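Local coordinates for protein AtxE2 (Asticcacaulis excentricus, PDB 5TXE) that hydrolyses the isopeptide bond of the lasso peptides astexin-2 and astexin-3, recognising chiefly their threaded loop and releasing linear peptides, at residues A[45-50]-A[72-77]; A[84-89]-A[106-111]; A[266-271]-A[282-287]. The protein carries 1 engineered substitution. All coordinates share one frame; numbering follows the deposited sequence.

Interaction 1 of 3, residues A[45-50]-A[72-77]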
ATOM      1  N   ARG A  45      11.017   7.900 -11.583  1.00 24.63           N
ATOM      2  CA  ARG A  45      11.224   9.259 -11.101  1.00 28.08           C
ATOM      3  C   ARG A  45       9.943  10.066 -10.844  1.00 28.19           C
ATOM      4  O   ARG A  45      10.036  11.222 -10.463  1.00 25.95           O
ATOM      5  CB  ARG A  45      12.071  10.013 -12.115  1.00 31.80           C
ATOM      6  CG  ARG A  45      13.511   9.532 -12.229  1.00 33.79           C
ATOM      7  CD  ARG A  45      14.220  10.295 -13.341  1.00 31.57           C
ATOM      8  NE  ARG A  45      15.658  10.111 -13.313  1.00 32.10           N
ATOM      9  CZ  ARG A  45      16.286   9.094 -13.855  1.00 35.72           C
ATOM     10  NH1 ARG A  45      15.611   8.125 -14.458  1.00 38.57           N
ATOM     11  NH2 ARG A  45      17.602   9.042 -13.800  1.00 38.31           N
ATOM     12  N   LEU A  46       8.765   9.512 -11.108  1.00 27.86           N
ATOM     13  CA  LEU A  46       7.491  10.274 -10.806  1.00 27.25           C
ATOM     14  C   LEU A  46       7.333  10.423  -9.319  1.00 26.98           C
ATOM     15  O   LEU A  46       7.317   9.423  -8.579  1.00 27.81           O
ATOM     16  CB  LEU A  46       6.278   9.587 -11.409  1.00 27.41           C
ATOM     17  CG  LEU A  46       6.234   9.560 -12.948  1.00 29.94           C
ATOM     18  CD1 LEU A  46       5.077   8.733 -13.490  1.00 31.76           C
ATOM     19  CD2 LEU A  46       6.144  10.965 -13.512  1.00 32.04           C
ATOM     20  N   ALA A  47       7.276  11.672  -8.860  1.00 24.23           N
ATOM     21  CA  ALA A  47       7.221  11.982  -7.456  1.00 26.35           C
ATOM     22  C   ALA A  47       5.914  11.531  -6.845  1.00 26.35           C
ATOM     23  O   ALA A  47       4.974  11.205  -7.584  1.00 28.47           O
ATOM     24  CB  ALA A  47       7.374  13.468  -7.268  1.00 30.11           C
ATOM     25  N   ASP A  48       5.906  11.447  -5.517  1.00 26.71           N
ATOM     26  CA  ASP A  48       4.755  10.986  -4.757  1.00 28.09           C
ATOM     27  C   ASP A  48       4.595  11.838  -3.482  1.00 28.94           C
ATOM     28  O   ASP A  48       5.487  12.614  -3.103  1.00 24.86           O
ATOM     29  CB  ASP A  48       4.873   9.487  -4.411  1.00 31.53           C
ATOM     30  CG  ASP A  48       3.471   8.742  -4.404  1.00 38.12           C
ATOM     31  OD1 ASP A  48       2.360   9.367  -4.604  1.00 35.70           O
ATOM     32  OD2 ASP A  48       3.482   7.502  -4.163  1.00 38.05           O
ATOM     33  N   ILE A  49       3.421  11.721  -2.876  1.00 27.36           N
ATOM     34  CA  ILE A  49       3.080  12.405  -1.645  1.00 27.10           C
ATOM     35  C   ILE A  49       2.478  11.404  -0.692  1.00 26.78           C
ATOM     36  O   ILE A  49       1.480  10.751  -1.026  1.00 30.87           O
ATOM     37  CB  ILE A  49       2.019  13.489  -1.919  1.00 29.57           C
ATOM     38  CG1 ILE A  49       2.587  14.562  -2.834  1.00 30.24           C
ATOM     39  CG2 ILE A  49       1.556  14.105  -0.619  1.00 32.61           C
ATOM     40  CD1 ILE A  49       1.534  15.447  -3.485  1.00 30.61           C
ATOM     41  N   GLY A  50       3.116  11.206   0.450  1.00 26.04           N
ATOM     42  CA  GLY A  50       2.639  10.218   1.449  1.00 29.34           C
ATOM     43  C   GLY A  50       3.022   8.767   1.135  1.00 31.15           C
ATOM     44  O   GLY A  50       3.704   8.485   0.173  1.00 31.43           O
ATOM     45  N   PHE A  72       2.689  19.528   3.220  1.00 33.92           N
ATOM     46  CA  PHE A  72       2.772  18.127   2.847  1.00 33.29           C
ATOM     47  C   PHE A  72       4.195  17.819   2.387  1.00 35.17           C
ATOM     48  O   PHE A  72       4.914  18.732   1.991  1.00 31.26           O
ATOM     49  CB  PHE A  72       1.802  17.831   1.704  1.00 32.93           C
ATOM     50  CG  PHE A  72       1.981  18.722   0.493  1.00 33.69           C
ATOM     51  CD1 PHE A  72       1.500  19.997   0.489  1.00 34.52           C
ATOM     52  CD2 PHE A  72       2.653  18.276  -0.624  1.00 30.96           C
ATOM     53  CE1 PHE A  72       1.655  20.810  -0.629  1.00 34.58           C
ATOM     54  CE2 PHE A  72       2.843  19.078  -1.724  1.00 33.63           C
ATOM     55  CZ  PHE A  72       2.333  20.356  -1.736  1.00 34.30           C
ATOM     56  N   GLN A  73       4.572  16.533   2.426  1.00 30.70           N
ATOM     57  CA  GLN A  73       5.874  16.031   1.977  1.00 28.06           C
ATOM     58  C   GLN A  73       5.831  15.423   0.621  1.00 27.86           C
ATOM     59  O   GLN A  73       4.918  14.657   0.292  1.00 29.69           O
ATOM     60  CB  GLN A  73       6.420  15.012   2.949  1.00 28.20           C
ATOM     61  CG  GLN A  73       7.839  14.588   2.659  1.00 29.83           C
ATOM     62  CD  GLN A  73       8.170  13.323   3.433  1.00 30.25           C
ATOM     63  OE1 GLN A  73       9.035  13.307   4.367  1.00 27.90           O
ATOM     64  NE2 GLN A  73       7.425  12.244   3.100  1.00 26.59           N
ATOM     65  N   VAL A  74       6.820  15.798  -0.191  1.00 30.08           N
ATOM     66  CA  VAL A  74       7.014  15.248  -1.545  1.00 28.71           C
ATOM     67  C   VAL A  74       8.260  14.395  -1.552  1.00 27.70           C
ATOM     68  O   VAL A  74       9.253  14.740  -0.938  1.00 27.36           O
ATOM     69  CB  VAL A  74       7.148  16.336  -2.651  1.00 30.36           C
ATOM     70  CG1 VAL A  74       7.402  15.682  -3.994  1.00 28.43           C
ATOM     71  CG2 VAL A  74       5.848  17.135  -2.795  1.00 33.55           C
ATOM     72  N   ARG A  75       8.157  13.245  -2.191  1.00 25.82           N
ATOM     73  CA  ARG A  75       9.251  12.314  -2.279  1.00 27.93           C
ATOM     74  C   ARG A  75       9.506  12.099  -3.745  1.00 25.75           C
ATOM     75  O   ARG A  75       8.582  11.858  -4.542  1.00 29.41           O
ATOM     76  CB  ARG A  75       8.855  10.961  -1.678  1.00 27.86           C
ATOM     77  CG  ARG A  75       9.924   9.899  -1.849  1.00 28.97           C
ATOM     78  CD  ARG A  75       9.519   8.568  -1.216  1.00 31.11           C
ATOM     79  NE  ARG A  75       8.371   7.958  -1.865  1.00 32.82           N
ATOM     80  CZ  ARG A  75       8.382   7.381  -3.055  1.00 37.72           C
ATOM     81  NH1 ARG A  75       9.489   7.272  -3.776  1.00 39.24           N
ATOM     82  NH2 ARG A  75       7.257   6.882  -3.531  1.00 47.53           N
ATOM     83  N   GLN A  76      10.768  12.165  -4.100  1.00 25.53           N
ATOM     84  CA  GLN A  76      11.148  11.880  -5.448  1.00 28.59           C
ATOM     85  C   GLN A  76      12.413  11.017  -5.550  1.00 27.64           C
ATOM     86  O   GLN A  76      13.467  11.320  -5.013  1.00 27.15           O
ATOM     87  CB  GLN A  76      11.341  13.157  -6.224  1.00 33.39           C
ATOM     88  CG  GLN A  76      11.464  12.858  -7.727  1.00 41.24           C
ATOM     89  CD  GLN A  76      11.179  14.045  -8.591  1.00 44.79           C
ATOM     90  OE1 GLN A  76      10.715  15.104  -8.134  1.00 52.19           O
ATOM     91  NE2 GLN A  76      11.461  13.888  -9.843  1.00 47.95           N
ATOM     92  N   ALA A  77      12.291   9.952  -6.311  1.00 27.84           N
ATOM     93  CA  ALA A  77      13.327   8.919  -6.345  1.00 28.08           C
ATOM     94  C   ALA A  77      14.332   9.202  -7.437  1.00 27.74           C
ATOM     95  O   ALA A  77      13.961   9.591  -8.555  1.00 26.75           O
ATOM     96  CB  ALA A  77      12.669   7.550  -6.574  1.00 28.06           C
TER
HETATM   97  O   HOH W   1      10.021   9.034  -7.516  1.00 27.86           O
HETATM   98  O   HOH W   2       4.871   6.787  -2.040  1.00 36.26           O
HETATM   99  O   HOH W   3       6.065  11.991   0.673  1.00 32.36           O
HETATM  100  O   HOH W   4       6.205   9.616  -0.636  1.00 32.73           O
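Arg75 runs out beside Asp48, the two side chains pointing the same way from a hydrogen-bonded antiparallel pair. Its CB lies 4.0 Å from Asp48 O, and CG stands anti to the backbone N (chi1 175°). CD then packs on the Phe86 ring of strand 83-92. A turn at chi3 (65°) bends the chain, so that NE donates to a water that in turn donates to Gly50 O. NH1 is bound by Asn84 OD1, while NH2 lies beside Asp48, 3.6 Å from Asp48 CB. The direct ion pair is long, 3.9 Å from Asp48 OD2 to Arg75 NH2, with the two charged planes 76° apart. A second water closes that gap: it lies in the guanidinium plane at its edge, accepts from Arg75 NH2 at 2.8 Å, and donates to Asp48 OD2 at 2.6 Å and to Gly50 O. The short, weakly bonded strand 48-49 joins strand 69-78 of an antiparallel sheet, consistent with the beta-propeller of prolyl oligopeptidases, through two in-plane backbone bonds, Asp48 N to Arg75 O and Arg75 N to Asp48 O, both 2.9 Å. Ile49 occupies the other face of the sheet: its CG1 lies 4.2 Å from Val74 CG2, and CD1 meets the Phe72 ring obliquely. Farther along, water joins Leu46 O to Ala77 N, and Gln76 lays its extended chain alongside Ala47 CB.

Interaction 2 of 3, residues A[84-89]-A[106-111]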
ATOM      1  N   ASN A  84      16.081   8.453  -2.469  1.00 24.50           N
ATOM      2  CA  ASN A  84      14.944   9.338  -2.423  1.00 27.40           C
ATOM      3  C   ASN A  84      15.326  10.695  -1.883  1.00 28.34           C
ATOM      4  O   ASN A  84      16.149  10.813  -0.986  1.00 29.99           O
ATOM      5  CB  ASN A  84      13.872   8.737  -1.534  1.00 26.63           C
ATOM      6  CG  ASN A  84      13.120   7.603  -2.237  1.00 27.95           C
ATOM      7  OD1 ASN A  84      12.276   7.853  -3.082  1.00 36.18           O
ATOM      8  ND2 ASN A  84      13.459   6.380  -1.917  1.00 27.77           N
ATOM      9  N   VAL A  85      14.741  11.713  -2.474  1.00 29.37           N
ATOM     10  CA  VAL A  85      14.877  13.077  -2.005  1.00 32.26           C
ATOM     11  C   VAL A  85      13.514  13.533  -1.453  1.00 27.72           C
ATOM     12  O   VAL A  85      12.520  13.458  -2.168  1.00 24.23           O
ATOM     13  CB  VAL A  85      15.249  14.011  -3.182  1.00 32.19           C
ATOM     14  CG1 VAL A  85      15.389  15.445  -2.684  1.00 32.75           C
ATOM     15  CG2 VAL A  85      16.576  13.539  -3.774  1.00 38.54           C
ATOM     16  N   PHE A  86      13.498  13.938  -0.200  1.00 27.36           N
ATOM     17  CA  PHE A  86      12.276  14.408   0.435  1.00 29.83           C
ATOM     18  C   PHE A  86      12.263  15.936   0.586  1.00 31.55           C
ATOM     19  O   PHE A  86      13.275  16.529   0.874  1.00 30.36           O
ATOM     20  CB  PHE A  86      12.120  13.767   1.806  1.00 27.47           C
ATOM     21  CG  PHE A  86      11.930  12.288   1.757  1.00 30.86           C
ATOM     22  CD1 PHE A  86      10.665  11.766   1.578  1.00 28.65           C
ATOM     23  CD2 PHE A  86      13.000  11.428   1.868  1.00 32.93           C
ATOM     24  CE1 PHE A  86      10.456  10.413   1.532  1.00 32.08           C
ATOM     25  CE2 PHE A  86      12.794  10.067   1.827  1.00 34.20           C
ATOM     26  CZ  PHE A  86      11.519   9.569   1.652  1.00 33.37           C
ATOM     27  N   ARG A  87      11.089  16.545   0.410  1.00 34.12           N
ATOM     28  CA  ARG A  87      10.894  18.015   0.582  1.00 33.96           C
ATOM     29  C   ARG A  87       9.607  18.221   1.386  1.00 33.10           C
ATOM     30  O   ARG A  87       8.584  17.584   1.079  1.00 28.57           O
ATOM     31  CB  ARG A  87      10.624  18.769  -0.728  1.00 31.88           C
ATOM     32  CG  ARG A  87      11.381  18.405  -1.933  1.00 37.85           C
ATOM     33  CD  ARG A  87      11.047  19.319  -3.087  1.00 38.51           C
ATOM     34  NE  ARG A  87      10.247  18.701  -4.140  1.00 37.74           N
ATOM     35  CZ  ARG A  87       9.180  19.270  -4.671  1.00 43.41           C
ATOM     36  NH1 ARG A  87       8.726  20.451  -4.222  1.00 53.58           N
ATOM     37  NH2 ARG A  87       8.538  18.675  -5.654  1.00 45.49           N
ATOM     38  N   MET A  88       9.661  19.085   2.389  1.00 28.13           N
ATOM     39  CA  MET A  88       8.454  19.553   3.049  1.00 30.98           C
ATOM     40  C   MET A  88       7.983  20.835   2.318  1.00 29.79           C
ATOM     41  O   MET A  88       8.736  21.817   2.176  1.00 37.41           O
ATOM     42  CB  MET A  88       8.749  19.785   4.519  1.00 29.43           C
ATOM     43  CG  MET A  88       7.547  20.132   5.388  1.00 32.31           C
ATOM     44  SD  MET A  88       6.122  18.982   5.308  1.00 35.58           S
ATOM     45  CE  MET A  88       6.913  17.645   6.184  1.00 34.15           C
ATOM     46  N   VAL A  89       6.765  20.791   1.805  1.00 28.50           N
ATOM     47  CA  VAL A  89       6.212  21.819   0.941  1.00 29.35           C
ATOM     48  C   VAL A  89       4.998  22.571   1.552  1.00 34.88           C
ATOM     49  O   VAL A  89       4.193  21.976   2.250  1.00 34.27           O
ATOM     50  CB  VAL A  89       5.775  21.233  -0.362  1.00 29.92           C
ATOM     51  CG1 VAL A  89       5.420  22.343  -1.354  1.00 29.24           C
ATOM     52  CG2 VAL A  89       6.926  20.412  -0.948  1.00 33.52           C
ATOM     53  N   GLY A 106      16.544  14.352   4.470  1.00 28.88           N
ATOM     54  CA  GLY A 106      16.110  13.263   5.289  1.00 28.71           C
ATOM     55  C   GLY A 106      16.242  11.923   4.565  1.00 27.32           C
ATOM     56  O   GLY A 106      16.312  11.867   3.336  1.00 22.03           O
ATOM     57  N   GLU A 107      16.257  10.872   5.385  1.00 24.48           N
ATOM     58  CA  GLU A 107      16.318   9.503   4.941  1.00 24.44           C
ATOM     59  C   GLU A 107      14.908   8.894   4.840  1.00 27.04           C
ATOM     60  O   GLU A 107      13.963   9.363   5.490  1.00 25.89           O
ATOM     61  CB  GLU A 107      17.115   8.690   5.938  1.00 26.16           C
ATOM     62  CG  GLU A 107      18.614   8.917   5.911  1.00 29.72           C
ATOM     63  CD  GLU A 107      19.356   8.200   7.050  1.00 38.46           C
ATOM     64  OE1 GLU A 107      18.779   7.831   8.077  1.00 36.38           O
ATOM     65  OE2 GLU A 107      20.581   8.016   6.957  1.00 48.64           O
ATOM     66  N   TYR A 108      14.799   7.800   4.084  1.00 26.42           N
ATOM     67  CA  TYR A 108      13.554   7.078   3.923  1.00 24.48           C
ATOM     68  C   TYR A 108      13.211   6.483   5.256  1.00 24.18           C
ATOM     69  O   TYR A 108      13.920   5.662   5.764  1.00 25.86           O
ATOM     70  CB  TYR A 108      13.698   6.025   2.842  1.00 24.11           C
ATOM     71  CG  TYR A 108      12.460   5.319   2.365  1.00 22.29           C
ATOM     72  CD1 TYR A 108      11.919   4.281   3.102  1.00 23.46           C
ATOM     73  CD2 TYR A 108      11.921   5.588   1.135  1.00 22.20           C
ATOM     74  CE1 TYR A 108      10.846   3.562   2.648  1.00 25.69           C
ATOM     75  CE2 TYR A 108      10.806   4.874   0.657  1.00 22.68           C
ATOM     76  CZ  TYR A 108      10.265   3.870   1.414  1.00 25.96           C
ATOM     77  OH  TYR A 108       9.159   3.123   1.015  1.00 26.93           O
ATOM     78  N   LEU A 109      12.106   6.958   5.823  1.00 23.89           N
ATOM     79  CA  LEU A 109      11.662   6.591   7.159  1.00 25.59           C
ATOM     80  C   LEU A 109      10.591   5.495   7.063  1.00 22.92           C
ATOM     81  O   LEU A 109       9.492   5.711   6.551  1.00 21.18           O
ATOM     82  CB  LEU A 109      11.134   7.827   7.876  1.00 25.41           C
ATOM     83  CG  LEU A 109      11.072   7.813   9.388  1.00 27.67           C
ATOM     84  CD1 LEU A 109      10.577   9.146   9.906  1.00 29.76           C
ATOM     85  CD2 LEU A 109      10.181   6.720   9.941  1.00 32.15           C
ATOM     86  N   PHE A 110      10.923   4.305   7.531  1.00 22.97           N
ATOM     87  CA  PHE A 110      10.029   3.187   7.359  1.00 24.49           C
ATOM     88  C   PHE A 110       8.789   3.299   8.263  1.00 24.83           C
ATOM     89  O   PHE A 110       8.897   3.670   9.415  1.00 24.93           O
ATOM     90  CB  PHE A 110      10.742   1.881   7.665  1.00 23.50           C
ATOM     91  CG  PHE A 110      11.745   1.500   6.626  1.00 23.14           C
ATOM     92  CD1 PHE A 110      11.358   1.222   5.333  1.00 24.41           C
ATOM     93  CD2 PHE A 110      13.107   1.418   6.951  1.00 26.62           C
ATOM     94  CE1 PHE A 110      12.283   0.897   4.338  1.00 23.14           C
ATOM     95  CE2 PHE A 110      14.043   1.092   5.975  1.00 26.80           C
ATOM     96  CZ  PHE A 110      13.615   0.846   4.664  1.00 25.69           C
ATOM     97  N   TRP A 111       7.650   2.890   7.739  1.00 22.68           N
ATOM     98  CA  TRP A 111       6.468   2.716   8.556  1.00 24.76           C
ATOM     99  C   TRP A 111       6.614   1.426   9.318  1.00 23.97           C
ATOM    100  O   TRP A 111       6.726   0.377   8.707  1.00 26.08           O
ATOM    101  CB  TRP A 111       5.251   2.636   7.623  1.00 26.07           C
ATOM    102  CG  TRP A 111       3.898   2.679   8.291  1.00 29.41           C
ATOM    103  CD1 TRP A 111       3.620   2.661   9.636  1.00 31.45           C
ATOM    104  CD2 TRP A 111       2.630   2.734   7.619  1.00 31.64           C
ATOM    105  NE1 TRP A 111       2.256   2.693   9.823  1.00 29.02           N
ATOM    106  CE2 TRP A 111       1.636   2.738   8.602  1.00 31.47           C
ATOM    107  CE3 TRP A 111       2.246   2.774   6.269  1.00 30.45           C
ATOM    108  CZ2 TRP A 111       0.281   2.864   8.287  1.00 32.47           C
ATOM    109  CZ3 TRP A 111       0.903   2.842   5.954  1.00 31.92           C
ATOM    110  CH2 TRP A 111      -0.064   2.890   6.966  1.00 30.82           C
TER
HETATM  111  O   HOH W   5      16.986   9.966   1.402  1.00 23.94           O
HETATM  112  O   HOH W   6      15.893  13.645   1.174  1.00 25.13           O
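The Phe86 ring fills the angle between strand 83-92 and the loop 106-111, touching the loop backbone more than its side chains. Gly106 O lies at the ring edge, near its plane, 3.6 Å from Phe86 CD2, and CE2 reaches Tyr108 CA at 3.7 Å. CZ meets Tyr108 CD2 at 4.0 Å, the two side chains crossing obliquely. Asn84 runs alongside Tyr108, its ND2 3.5 Å from Tyr108 CD2, with amide and ring planes 41° apart. The polar link between the segments is water: Gly106 O takes a hydrogen from each of two waters, one of which also donates to Asn84 O, the other accepting from Phe86 N at 2.8 Å. An alanine in place of Phe86 would remove the ring and is likely to leave the loop backbone at Gly106 and Tyr108 less firmly seated. In the prolyl oligopeptidase family a propeller faces an alpha/beta-hydrolase domain, and this loop, leading out of strand 100-104, carries Tyr108 and Phe110 to the hydrolase side, where their rings meet Trp641. Around the contact, Tyr108 OH is bound by Gly125 O; Asn84 OD1 accepts from Arg75 NH1, which fixes the amide beside Tyr108, and Asn84 ND2 makes a weak bond to Trp641 O. Gly106 has phi 112°, where a CB would jam against the preceding carbonyl oxygen. Glu107 OE1 accepts from Gly149 N and Gln146 NE2.

Interaction 3 of 3, residues A[266-271]-A[282-287]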
ATOM      1  N   THR A 266     -26.174  17.877  17.018  1.00 49.27           N
ATOM      2  CA  THR A 266     -26.274  16.576  16.349  1.00 47.56           C
ATOM      3  C   THR A 266     -24.906  15.894  16.137  1.00 48.94           C
ATOM      4  O   THR A 266     -23.975  16.464  15.589  1.00 48.66           O
ATOM      5  CB  THR A 266     -26.941  16.769  15.024  1.00 49.06           C
ATOM      6  OG1 THR A 266     -28.143  17.484  15.262  1.00 49.33           O
ATOM      7  CG2 THR A 266     -27.256  15.424  14.370  1.00 55.63           C
ATOM      8  N   THR A 267     -24.803  14.670  16.627  1.00 49.85           N
ATOM      9  CA  THR A 267     -23.636  13.840  16.449  1.00 51.95           C
ATOM     10  C   THR A 267     -23.950  12.813  15.349  1.00 46.88           C
ATOM     11  O   THR A 267     -24.932  12.054  15.394  1.00 39.32           O
ATOM     12  CB  THR A 267     -23.258  13.156  17.767  1.00 55.41           C
ATOM     13  OG1 THR A 267     -22.731  14.158  18.635  1.00 59.45           O
ATOM     14  CG2 THR A 267     -22.195  12.109  17.580  1.00 60.14           C
ATOM     15  N   PHE A 268     -23.119  12.844  14.334  1.00 43.20           N
ATOM     16  CA  PHE A 268     -23.198  11.875  13.263  1.00 38.94           C
ATOM     17  C   PHE A 268     -22.175  10.791  13.455  1.00 39.68           C
ATOM     18  O   PHE A 268     -21.057  11.055  13.869  1.00 41.20           O
ATOM     19  CB  PHE A 268     -23.004  12.554  11.970  1.00 37.85           C
ATOM     20  CG  PHE A 268     -24.086  13.515  11.645  1.00 36.13           C
ATOM     21  CD1 PHE A 268     -25.308  13.064  11.173  1.00 40.51           C
ATOM     22  CD2 PHE A 268     -23.902  14.839  11.807  1.00 36.89           C
ATOM     23  CE1 PHE A 268     -26.327  13.943  10.839  1.00 37.01           C
ATOM     24  CE2 PHE A 268     -24.911  15.724  11.502  1.00 37.66           C
ATOM     25  CZ  PHE A 268     -26.129  15.276  11.014  1.00 37.45           C
ATOM     26  N   SER A 269     -22.596   9.550  13.250  1.00 39.14           N
ATOM     27  CA  SER A 269     -21.696   8.445  13.312  1.00 39.63           C
ATOM     28  C   SER A 269     -22.221   7.353  12.372  1.00 37.62           C
ATOM     29  O   SER A 269     -23.107   7.609  11.574  1.00 36.15           O
ATOM     30  CB  SER A 269     -21.568   7.964  14.731  1.00 40.52           C
ATOM     31  OG  SER A 269     -22.791   7.428  15.155  1.00 43.97           O
ATOM     32  N   VAL A 270     -21.632   6.171  12.438  1.00 36.20           N
ATOM     33  CA  VAL A 270     -21.928   5.125  11.516  1.00 37.40           C
ATOM     34  C   VAL A 270     -22.038   3.862  12.320  1.00 39.36           C
ATOM     35  O   VAL A 270     -21.266   3.656  13.242  1.00 40.88           O
ATOM     36  CB  VAL A 270     -20.751   5.145  10.545  1.00 37.68           C
ATOM     37  CG1 VAL A 270     -20.146   3.796  10.303  1.00 40.41           C
ATOM     38  CG2 VAL A 270     -21.132   5.915   9.308  1.00 38.05           C
ATOM     39  N   SER A 271     -23.005   3.006  12.037  1.00 42.73           N
ATOM     40  CA  SER A 271     -23.007   1.709  12.738  1.00 48.95           C
ATOM     41  C   SER A 271     -23.746   0.664  11.931  1.00 47.62           C
ATOM     42  O   SER A 271     -24.428   0.989  10.987  1.00 40.57           O
ATOM     43  CB  SER A 271     -23.670   1.854  14.119  1.00 54.06           C
ATOM     44  OG  SER A 271     -25.051   2.157  13.970  1.00 52.09           O
ATOM     45  N   THR A 282     -22.547  -0.546   7.050  1.00 41.81           N
ATOM     46  CA  THR A 282     -22.753   0.471   8.050  1.00 38.10           C
ATOM     47  C   THR A 282     -23.681   1.462   7.446  1.00 37.35           C
ATOM     48  O   THR A 282     -23.779   1.560   6.205  1.00 32.02           O
ATOM     49  CB  THR A 282     -21.446   1.202   8.424  1.00 39.22           C
ATOM     50  OG1 THR A 282     -21.018   2.039   7.336  1.00 41.97           O
ATOM     51  CG2 THR A 282     -20.384   0.209   8.765  1.00 42.87           C
ATOM     52  N   THR A 283     -24.345   2.194   8.339  1.00 34.96           N
ATOM     53  CA  THR A 283     -25.317   3.195   7.989  1.00 43.56           C
ATOM     54  C   THR A 283     -25.023   4.434   8.843  1.00 40.44           C
ATOM     55  O   THR A 283     -24.763   4.305  10.032  1.00 38.05           O
ATOM     56  CB  THR A 283     -26.766   2.721   8.321  1.00 49.45           C
ATOM     57  OG1 THR A 283     -27.076   1.515   7.606  1.00 55.43           O
ATOM     58  CG2 THR A 283     -27.750   3.752   7.916  1.00 53.17           C
ATOM     59  N   LEU A 284     -25.132   5.604   8.232  1.00 36.21           N
ATOM     60  CA  LEU A 284     -25.123   6.857   8.932  1.00 39.61           C
ATOM     61  C   LEU A 284     -26.250   6.981   9.972  1.00 44.62           C
ATOM     62  O   LEU A 284     -27.423   6.731   9.649  1.00 45.93           O
ATOM     63  CB  LEU A 284     -25.359   7.955   7.948  1.00 36.08           C
ATOM     64  CG  LEU A 284     -25.241   9.354   8.529  1.00 36.17           C
ATOM     65  CD1 LEU A 284     -23.829   9.621   8.997  1.00 37.71           C
ATOM     66  CD2 LEU A 284     -25.624  10.346   7.461  1.00 38.13           C
ATOM     67  N   VAL A 285     -25.886   7.381  11.187  1.00 43.21           N
ATOM     68  CA  VAL A 285     -26.863   7.649  12.270  1.00 52.16           C
ATOM     69  C   VAL A 285     -26.666   9.057  12.857  1.00 52.21           C
ATOM     70  O   VAL A 285     -25.552   9.596  12.883  1.00 46.64           O
ATOM     71  CB  VAL A 285     -26.891   6.607  13.408  1.00 56.67           C
ATOM     72  CG1 VAL A 285     -26.730   5.185  12.889  1.00 59.77           C
ATOM     73  CG2 VAL A 285     -25.838   6.894  14.440  1.00 63.24           C
ATOM     74  N   ALA A 286     -27.779   9.653  13.263  1.00 48.45           N
ATOM     75  CA  ALA A 286     -27.797  10.974  13.859  1.00 46.69           C
ATOM     76  C   ALA A 286     -28.435  10.936  15.268  1.00 48.61           C
ATOM     77  O   ALA A 286     -29.520  10.355  15.442  1.00 46.11           O
ATOM     78  CB  ALA A 286     -28.555  11.916  12.957  1.00 45.79           C
ATOM     79  N   ARG A 287     -27.740  11.521  16.248  1.00 38.96           N
ATOM     80  CA  ARG A 287     -28.234  11.687  17.614  1.00 44.59           C
ATOM     81  C   ARG A 287     -28.279  13.178  17.953  1.00 41.76           C
ATOM     82  O   ARG A 287     -27.262  13.858  17.797  1.00 36.63           O
ATOM     83  CB  ARG A 287     -27.301  10.989  18.607  1.00 48.54           C
ATOM     84  CG  ARG A 287     -27.152   9.486  18.438  1.00 55.44           C
ATOM     85  CD  ARG A 287     -26.055   8.916  19.349  1.00 68.65           C
ATOM     86  NE  ARG A 287     -26.232   9.354  20.736  1.00 75.70           N
ATOM     87  CZ  ARG A 287     -26.922   8.714  21.686  1.00 90.95           C
ATOM     88  NH1 ARG A 287     -27.529   7.545  21.446  1.00 83.12           N
ATOM     89  NH2 ARG A 287     -26.993   9.257  22.907  1.00100.87           N
TER
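Ser269 O is gripped by one hydrogen bond and one CA-H...O contact from strand 283-288. Val285 N donates the straightest bond of the contact to it, 2.8 Å long with 174° at the hydrogen, although this donor stands 37° above the carbonyl plane and so not on a lone pair. Leu284 CA supplies the CA-H...O contact. The methyl Leu284 CD1 merely packs against the same oxygen, at 3.3 Å, with CG anti to the backbone N and a bend at chi2 bringing CD1 back toward the neighbouring strand. The other five backbone bonds repeat the pattern: Thr267 pairs with Arg287, Ser269 N returns a bond to Val285 O, and Ser271 pairs with Thr283. The bonds at the Thr267 end are in plane, as with Thr267 N to Arg287 O at 2.8 Å, whereas those at Ser271 lie above it.

On one face of the sheet Phe268 CE1 rests 3.7 Å from Ala286 CB, while Thr266 CG2 sits over a face of the Phe268 ring, offset toward its rim. Val270 is the tight spot: its chi1 of 131° is away from any staggered position, and CG1 is pressed to 3.5 Å from Thr282 CB. Met307 of strand 304-310 borders this face, touching Phe268, Val270 and Leu284. On the other face Val285 spreads between two serines, both with OG in the crowded position between N and carbonyl carbon: CG2 lies 3.2 Å from Ser269 OG, and CG1 3.6 Å from Ser271 OG. Backbone bonds tie Leu284 also to Cys296 and Cys301, themselves joined by a disulfide.

Strands 266-271 and 283-288 thus form a beta hairpin, the two middle strands of a four-stranded antiparallel meander, as in a blade of the beta-propeller found in prolyl oligopeptidases.

Interactions 1 and 2 share one sheet, their centres about 8 Å apart: strands 69-78 and 83-92 lie side by side in it, probably bonded from Phe72 O to Val89 N and from Arg87 O to Val74 N, each 2.8 Å. The added strand 48-49 thus lies on one side of strand 69-78, and strand 83-92 on the other. Interaction 2 lies nearer the catalytic centre, the Tyr108 side chain being about 11 Å from that of His638, an inferred member of the charge relay, and Trp111 of its loop packs on the bound peptide. Interaction 3 belongs to a separate sheet, its centre 36 Å from interaction 1 and 38 Å from interaction 2, away from the annotated sites.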